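NADPH-flavin oxidoreductase (Helicobacter pylori, PDB 2H0U) binds FMN as a homodimer of the nitroreductase family and probably uses NAD(P)H to reduce flavins or other nitrogenous compounds. Local coordinates at residues Pro48-Leu53 with Ala184-Ser189; Ile144-Met149 with Val188-Cys193. All blocks are in the same frame, centred on the assembly; numbering follows the deposited sequence.

Contact 1: residues Pro48-Leu53 with Ala184-Ser189; sequences PWKMLL and AEFGVS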
loop_
_atom_site.group_PDB
_atom_site.type_symbol
_atom_site.label_atom_id
_atom_site.label_comp_id
_atom_site.label_asym_id
_atom_site.label_seq_id
_atom_site.Cartn_x
_atom_site.Cartn_y
_atom_site.Cartn_z
ATOM N N PRO A 48 -10.330 -4.869 -5.551
ATOM C CA PRO A 48 -11.483 -3.994 -5.410
ATOM C C PRO A 48 -11.184 -2.578 -5.878
ATOM O O PRO A 48 -11.237 -1.615 -5.078
ATOM C CB PRO A 48 -11.729 -4.029 -3.901
ATOM C CG PRO A 48 -10.269 -4.021 -3.329
ATOM C CD PRO A 48 -9.553 -4.971 -4.287
ATOM N N TRP A 49 -10.804 -2.466 -7.147
ATOM C CA TRP A 49 -10.180 -1.251 -7.658
ATOM C C TRP A 49 -10.476 -0.962 -9.125
ATOM O O TRP A 49 -10.917 -1.826 -9.874
ATOM C CB TRP A 49 -8.669 -1.262 -7.413
ATOM C CG TRP A 49 -7.921 -2.462 -7.924
ATOM C CD1 TRP A 49 -8.023 -3.037 -9.170
ATOM C CD2 TRP A 49 -6.924 -3.202 -7.210
ATOM N NE1 TRP A 49 -7.155 -4.108 -9.261
ATOM C CE2 TRP A 49 -6.483 -4.240 -8.066
ATOM C CE3 TRP A 49 -6.372 -3.094 -5.919
ATOM C CZ2 TRP A 49 -5.467 -5.126 -7.704
ATOM C CZ3 TRP A 49 -5.371 -4.017 -5.530
ATOM C CH2 TRP A 49 -4.922 -5.012 -6.436
ATOM N N LYS A 50 -10.215 0.281 -9.528
ATOM C CA LYS A 50 -10.185 0.609 -10.945
ATOM C C LYS A 50 -9.325 1.848 -11.080
ATOM O O LYS A 50 -9.497 2.804 -10.309
ATOM C CB LYS A 50 -11.594 0.915 -11.487
ATOM C CG LYS A 50 -11.554 1.274 -12.994
ATOM C CD LYS A 50 -12.954 1.266 -13.603
ATOM C CE LYS A 50 -12.836 1.634 -15.102
ATOM N NZ LYS A 50 -14.124 1.474 -15.855
HETATM N N MSE A 51 -8.415 1.831 -12.050
HETATM C CA MSE A 51 -7.520 2.977 -12.289
HETATM C C MSE A 51 -8.005 3.857 -13.440
HETATM O O MSE A 51 -8.406 3.322 -14.485
HETATM C CB MSE A 51 -6.138 2.435 -12.673
HETATM C CG MSE A 51 -5.446 1.737 -11.487
HETATM SE SE MSE A 51 -3.693 1.046 -11.962
HETATM C CE MSE A 51 -4.285 -0.384 -13.129
ATOM N N LEU A 52 -7.838 5.178 -13.317
ATOM C CA LEU A 52 -8.135 6.094 -14.396
ATOM C C LEU A 52 -6.881 6.847 -14.786
ATOM O O LEU A 52 -6.187 7.377 -13.912
ATOM C CB LEU A 52 -9.241 7.127 -14.002
ATOM C CG LEU A 52 -10.527 6.612 -13.342
ATOM C CD1 LEU A 52 -11.417 7.736 -12.817
ATOM C CD2 LEU A 52 -11.328 5.694 -14.301
ATOM N N LEU A 53 -6.591 6.889 -16.090
ATOM C CA LEU A 53 -5.549 7.790 -16.599
ATOM C C LEU A 53 -6.169 9.141 -16.979
ATOM O O LEU A 53 -7.026 9.216 -17.879
ATOM C CB LEU A 53 -4.825 7.205 -17.808
ATOM C CG LEU A 53 -3.714 8.102 -18.405
ATOM C CD1 LEU A 53 -2.491 8.169 -17.460
ATOM C CD2 LEU A 53 -3.288 7.637 -19.796
ATOM N N ALA A 184 -21.694 5.408 -6.069
ATOM C CA ALA A 184 -22.336 4.305 -5.357
ATOM C C ALA A 184 -21.371 3.110 -5.275
ATOM O O ALA A 184 -21.349 2.385 -4.258
ATOM C CB ALA A 184 -23.604 3.887 -6.080
ATOM N N GLU A 185 -20.587 2.943 -6.347
ATOM C CA GLU A 185 -19.729 1.783 -6.570
ATOM C C GLU A 185 -18.266 2.014 -6.173
ATOM O O GLU A 185 -17.589 1.064 -5.811
ATOM C CB GLU A 185 -19.719 1.406 -8.050
ATOM C CG GLU A 185 -21.052 0.923 -8.605
ATOM C CD GLU A 185 -21.446 -0.397 -7.992
ATOM O OE1 GLU A 185 -20.618 -1.341 -8.009
ATOM O OE2 GLU A 185 -22.577 -0.486 -7.468
ATOM N N PHE A 186 -17.789 3.252 -6.329
ATOM C CA PHE A 186 -16.360 3.604 -6.138
ATOM C C PHE A 186 -16.209 4.906 -5.383
ATOM O O PHE A 186 -17.080 5.781 -5.430
ATOM C CB PHE A 186 -15.666 3.850 -7.490
ATOM C CG PHE A 186 -15.497 2.627 -8.330
ATOM C CD1 PHE A 186 -14.393 1.817 -8.157
ATOM C CD2 PHE A 186 -16.407 2.324 -9.342
ATOM C CE1 PHE A 186 -14.216 0.693 -8.948
ATOM C CE2 PHE A 186 -16.238 1.189 -10.134
ATOM C CZ PHE A 186 -15.135 0.393 -9.941
ATOM N N GLY A 187 -15.039 5.069 -4.774
ATOM C CA GLY A 187 -14.610 6.372 -4.283
ATOM C C GLY A 187 -13.186 6.582 -4.765
ATOM O O GLY A 187 -12.486 5.620 -5.137
ATOM N N VAL A 188 -12.731 7.827 -4.782
ATOM C CA VAL A 188 -11.310 8.052 -5.101
ATOM C C VAL A 188 -10.469 7.645 -3.900
ATOM O O VAL A 188 -10.767 8.016 -2.756
ATOM C CB VAL A 188 -11.043 9.541 -5.469
ATOM C CG1 VAL A 188 -9.533 9.825 -5.637
ATOM C CG2 VAL A 188 -11.811 9.925 -6.778
ATOM N N SER A 189 -9.399 6.903 -4.184
ATOM C CA SER A 189 -8.536 6.358 -3.141
ATOM C C SER A 189 -7.259 7.170 -2.966
ATOM O O SER A 189 -6.951 7.631 -1.853
ATOM C CB SER A 189 -8.236 4.855 -3.420
ATOM O OG SER A 189 -7.272 4.393 -2.478
#

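Contact 2: residues Ile144-Met149 with Val188-Cys193; sequences IQMANM and VSVMAC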
loop_
_atom_site.group_PDB
_atom_site.type_symbol
_atom_site.label_atom_id
_atom_site.label_comp_id
_atom_site.label_asym_id
_atom_site.label_seq_id
_atom_site.Cartn_x
_atom_site.Cartn_y
_atom_site.Cartn_z
ATOM N N ILE A 144 -1.118 -0.809 -2.336
ATOM C CA ILE A 144 -0.219 -1.861 -2.876
ATOM C C ILE A 144 -0.092 -1.686 -4.402
ATOM O O ILE A 144 0.994 -1.692 -4.961
ATOM C CB ILE A 144 -0.717 -3.288 -2.559
ATOM C CG1 ILE A 144 -0.851 -3.460 -1.055
ATOM C CG2 ILE A 144 0.258 -4.370 -3.200
ATOM C CD1 ILE A 144 -1.526 -4.892 -0.696
ATOM N N GLN A 145 -1.228 -1.538 -5.055
ATOM C CA GLN A 145 -1.255 -1.410 -6.513
ATOM C C GLN A 145 -0.392 -0.216 -6.928
ATOM O O GLN A 145 0.416 -0.307 -7.842
ATOM C CB GLN A 145 -2.715 -1.186 -6.946
ATOM C CG GLN A 145 -2.943 -1.105 -8.419
ATOM C CD GLN A 145 -4.416 -0.937 -8.746
ATOM O OE1 GLN A 145 -5.105 -0.060 -8.226
ATOM N NE2 GLN A 145 -4.907 -1.811 -9.580
HETATM N N MSE A 146 -0.595 0.927 -6.272
HETATM C CA MSE A 146 0.175 2.148 -6.609
HETATM C C MSE A 146 1.663 1.980 -6.277
HETATM O O MSE A 146 2.539 2.355 -7.076
HETATM C CB MSE A 146 -0.419 3.367 -5.854
HETATM C CG MSE A 146 0.466 4.590 -5.976
HETATM SE SE MSE A 146 -0.117 6.089 -4.860
HETATM C CE MSE A 146 0.354 5.373 -3.091
ATOM N N ALA A 147 1.960 1.379 -5.115
ATOM C CA ALA A 147 3.367 1.112 -4.721
ATOM C C ALA A 147 4.100 0.253 -5.768
ATOM O O ALA A 147 5.243 0.547 -6.144
ATOM C CB ALA A 147 3.435 0.402 -3.311
ATOM N N ASN A 148 3.456 -0.834 -6.200
ATOM C CA ASN A 148 4.049 -1.717 -7.165
ATOM C C ASN A 148 4.372 -0.955 -8.474
ATOM O O ASN A 148 5.449 -1.155 -9.085
ATOM C CB ASN A 148 3.111 -2.910 -7.438
ATOM C CG ASN A 148 3.137 -3.906 -6.311
ATOM O OD1 ASN A 148 3.792 -3.659 -5.293
ATOM N ND2 ASN A 148 2.461 -5.040 -6.482
HETATM N N MSE A 149 3.439 -0.116 -8.908
HETATM C CA MSE A 149 3.671 0.716 -10.101
HETATM C C MSE A 149 4.851 1.674 -9.922
HETATM O O MSE A 149 5.666 1.833 -10.818
HETATM C CB MSE A 149 2.391 1.487 -10.484
HETATM C CG MSE A 149 1.332 0.487 -11.013
HETATM SE SE MSE A 149 -0.287 1.401 -11.617
HETATM C CE MSE A 149 0.433 2.467 -13.151
ATOM N N VAL A 188 -12.731 7.827 -4.782
ATOM C CA VAL A 188 -11.310 8.052 -5.101
ATOM C C VAL A 188 -10.469 7.645 -3.900
ATOM O O VAL A 188 -10.767 8.016 -2.756
ATOM C CB VAL A 188 -11.043 9.541 -5.469
ATOM C CG1 VAL A 188 -9.533 9.825 -5.637
ATOM C CG2 VAL A 188 -11.811 9.925 -6.778
ATOM N N SER A 189 -9.399 6.903 -4.184
ATOM C CA SER A 189 -8.536 6.358 -3.141
ATOM C C SER A 189 -7.259 7.170 -2.966
ATOM O O SER A 189 -6.951 7.631 -1.853
ATOM C CB SER A 189 -8.236 4.855 -3.420
ATOM O OG SER A 189 -7.272 4.393 -2.478
ATOM N N VAL A 190 -6.537 7.376 -4.063
ATOM C CA VAL A 190 -5.227 8.059 -4.017
ATOM C C VAL A 190 -4.869 8.377 -5.470
ATOM O O VAL A 190 -5.580 7.914 -6.392
ATOM C CB VAL A 190 -4.155 7.184 -3.290
ATOM C CG1 VAL A 190 -3.864 5.858 -4.062
ATOM C CG2 VAL A 190 -2.885 7.991 -2.921
HETATM N N MSE A 191 -3.856 9.211 -5.684
HETATM C CA MSE A 191 -3.376 9.464 -7.050
HETATM C C MSE A 191 -1.855 9.290 -7.106
HETATM O O MSE A 191 -1.190 9.204 -6.083
HETATM C CB MSE A 191 -3.767 10.870 -7.523
HETATM C CG MSE A 191 -5.236 11.198 -7.342
HETATM SE SE MSE A 191 -5.538 13.041 -7.955
HETATM C CE MSE A 191 -7.430 13.137 -7.422
ATOM N N ALA A 192 -1.320 9.188 -8.307
ATOM C CA ALA A 192 0.118 9.224 -8.512
ATOM C C ALA A 192 0.375 9.798 -9.876
ATOM O O ALA A 192 -0.427 9.614 -10.807
ATOM C CB ALA A 192 0.769 7.843 -8.386
ATOM N N CYS A 193 1.502 10.477 -10.017
ATOM C CA CYS A 193 1.938 10.893 -11.348
ATOM C C CYS A 193 3.227 10.207 -11.693
ATOM O O CYS A 193 3.971 9.772 -10.801
ATOM C CB CYS A 193 2.078 12.406 -11.436
ATOM S SG CYS A 193 3.317 13.133 -10.402
#

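Contact 1: residues Pro48-Leu53 with Ala184-Ser189
The ring of F186 lies against the start of strand 49-54, meeting the CB of K50 and the backbone next to it. This apolar contact is small, burying 102 Å² in all, and CE1 does most of the touching: it lies 3.7 Å from K50 CB, while CZ of the same ring is 3.9 Å from that CB. W49 C approaches the ring edge, near its plane, 4.1 Å from F186 CE1. A phenylalanine suits this place because its flat, rigid ring can reach past an intervening strand and needs no polar partner.

The polar part belongs to the lysine's far end. With CG anti to the backbone N (chi1 180°) and the chain extended beyond it, K50 gives F186 only its base and carries NZ off to a salt bridge with E214 of the second subunit. The lysine's CB thus gives an apolar surface to the phenylalanine, while its charged end pairs across the dimer interface.

Strand 79-86 separates the two segments and bonds to both, K50 pairing with L84 and G187 with A85; F186 also packs on L84 and R86. W49, whose side chain starts away from F186, packs on T142 and Q145 of helix 131-155.

Contact 2: residues Ile144-Met149 with Val188-Cys193
S189 OG is gripped by two hydroxyls, S139 OG and T142 OG1, on the same helix whose M146 reaches down to V190 and A192. Serine fits because its short side chain can hydrogen-bond to the helix without holding strand and helix apart, and the two bonds satisfy a buried oxygen.

Across the contact itself the burden falls on M146, a selenomethionine. Its CG is anti to the backbone N (chi1 170°), which sends the chain from the helix toward the strand. SE lies 3.8 Å from V190 CG1 and 3.9 Å from V190 CG2, so both valine branches bear on it, and the two side chains cross at about a right angle. On the A192 side, SE is 4.0 Å from A192 CB, where the small methyl of alanine takes the M146 chain against it. The nearest approach is to the backbone between them, 3.5 Å from M146 SE to M191 O. M191 itself turns to the other side, packing on F80 and Y166.

S189 and V190 both face Y83, forming a classic beta bulge. The axes of segments 144-149 and 188-193 run nearly parallel, 10° apart in direction, and come within 9.7 Å of each other. Packed on the sheet here and on the second subunit through A147 and its counterpart there, helix 131-155 is typical of the central dimer-interface helix of the nitroreductase fold, close to bound FMN.

Contacts 1 and 2 have centres 11 Å apart and reach the same antiparallel sheet. Along the chain, strand 49-54 comes first, helix 131-155 second and strand 186-195 last; both contacts close on this last strand and share V188 and S189. Contact 1 links strands that flank 79-86 on one face of the sheet, whereas contact 2 sets the long helix against the other face. They meet directly where W49 and M51 pack on Q145, and M51 also on M149. Both also touch the second subunit, contact 1 through the strand edge and contact 2 through the helix, which ties the sheet core to the dimer that holds FMN.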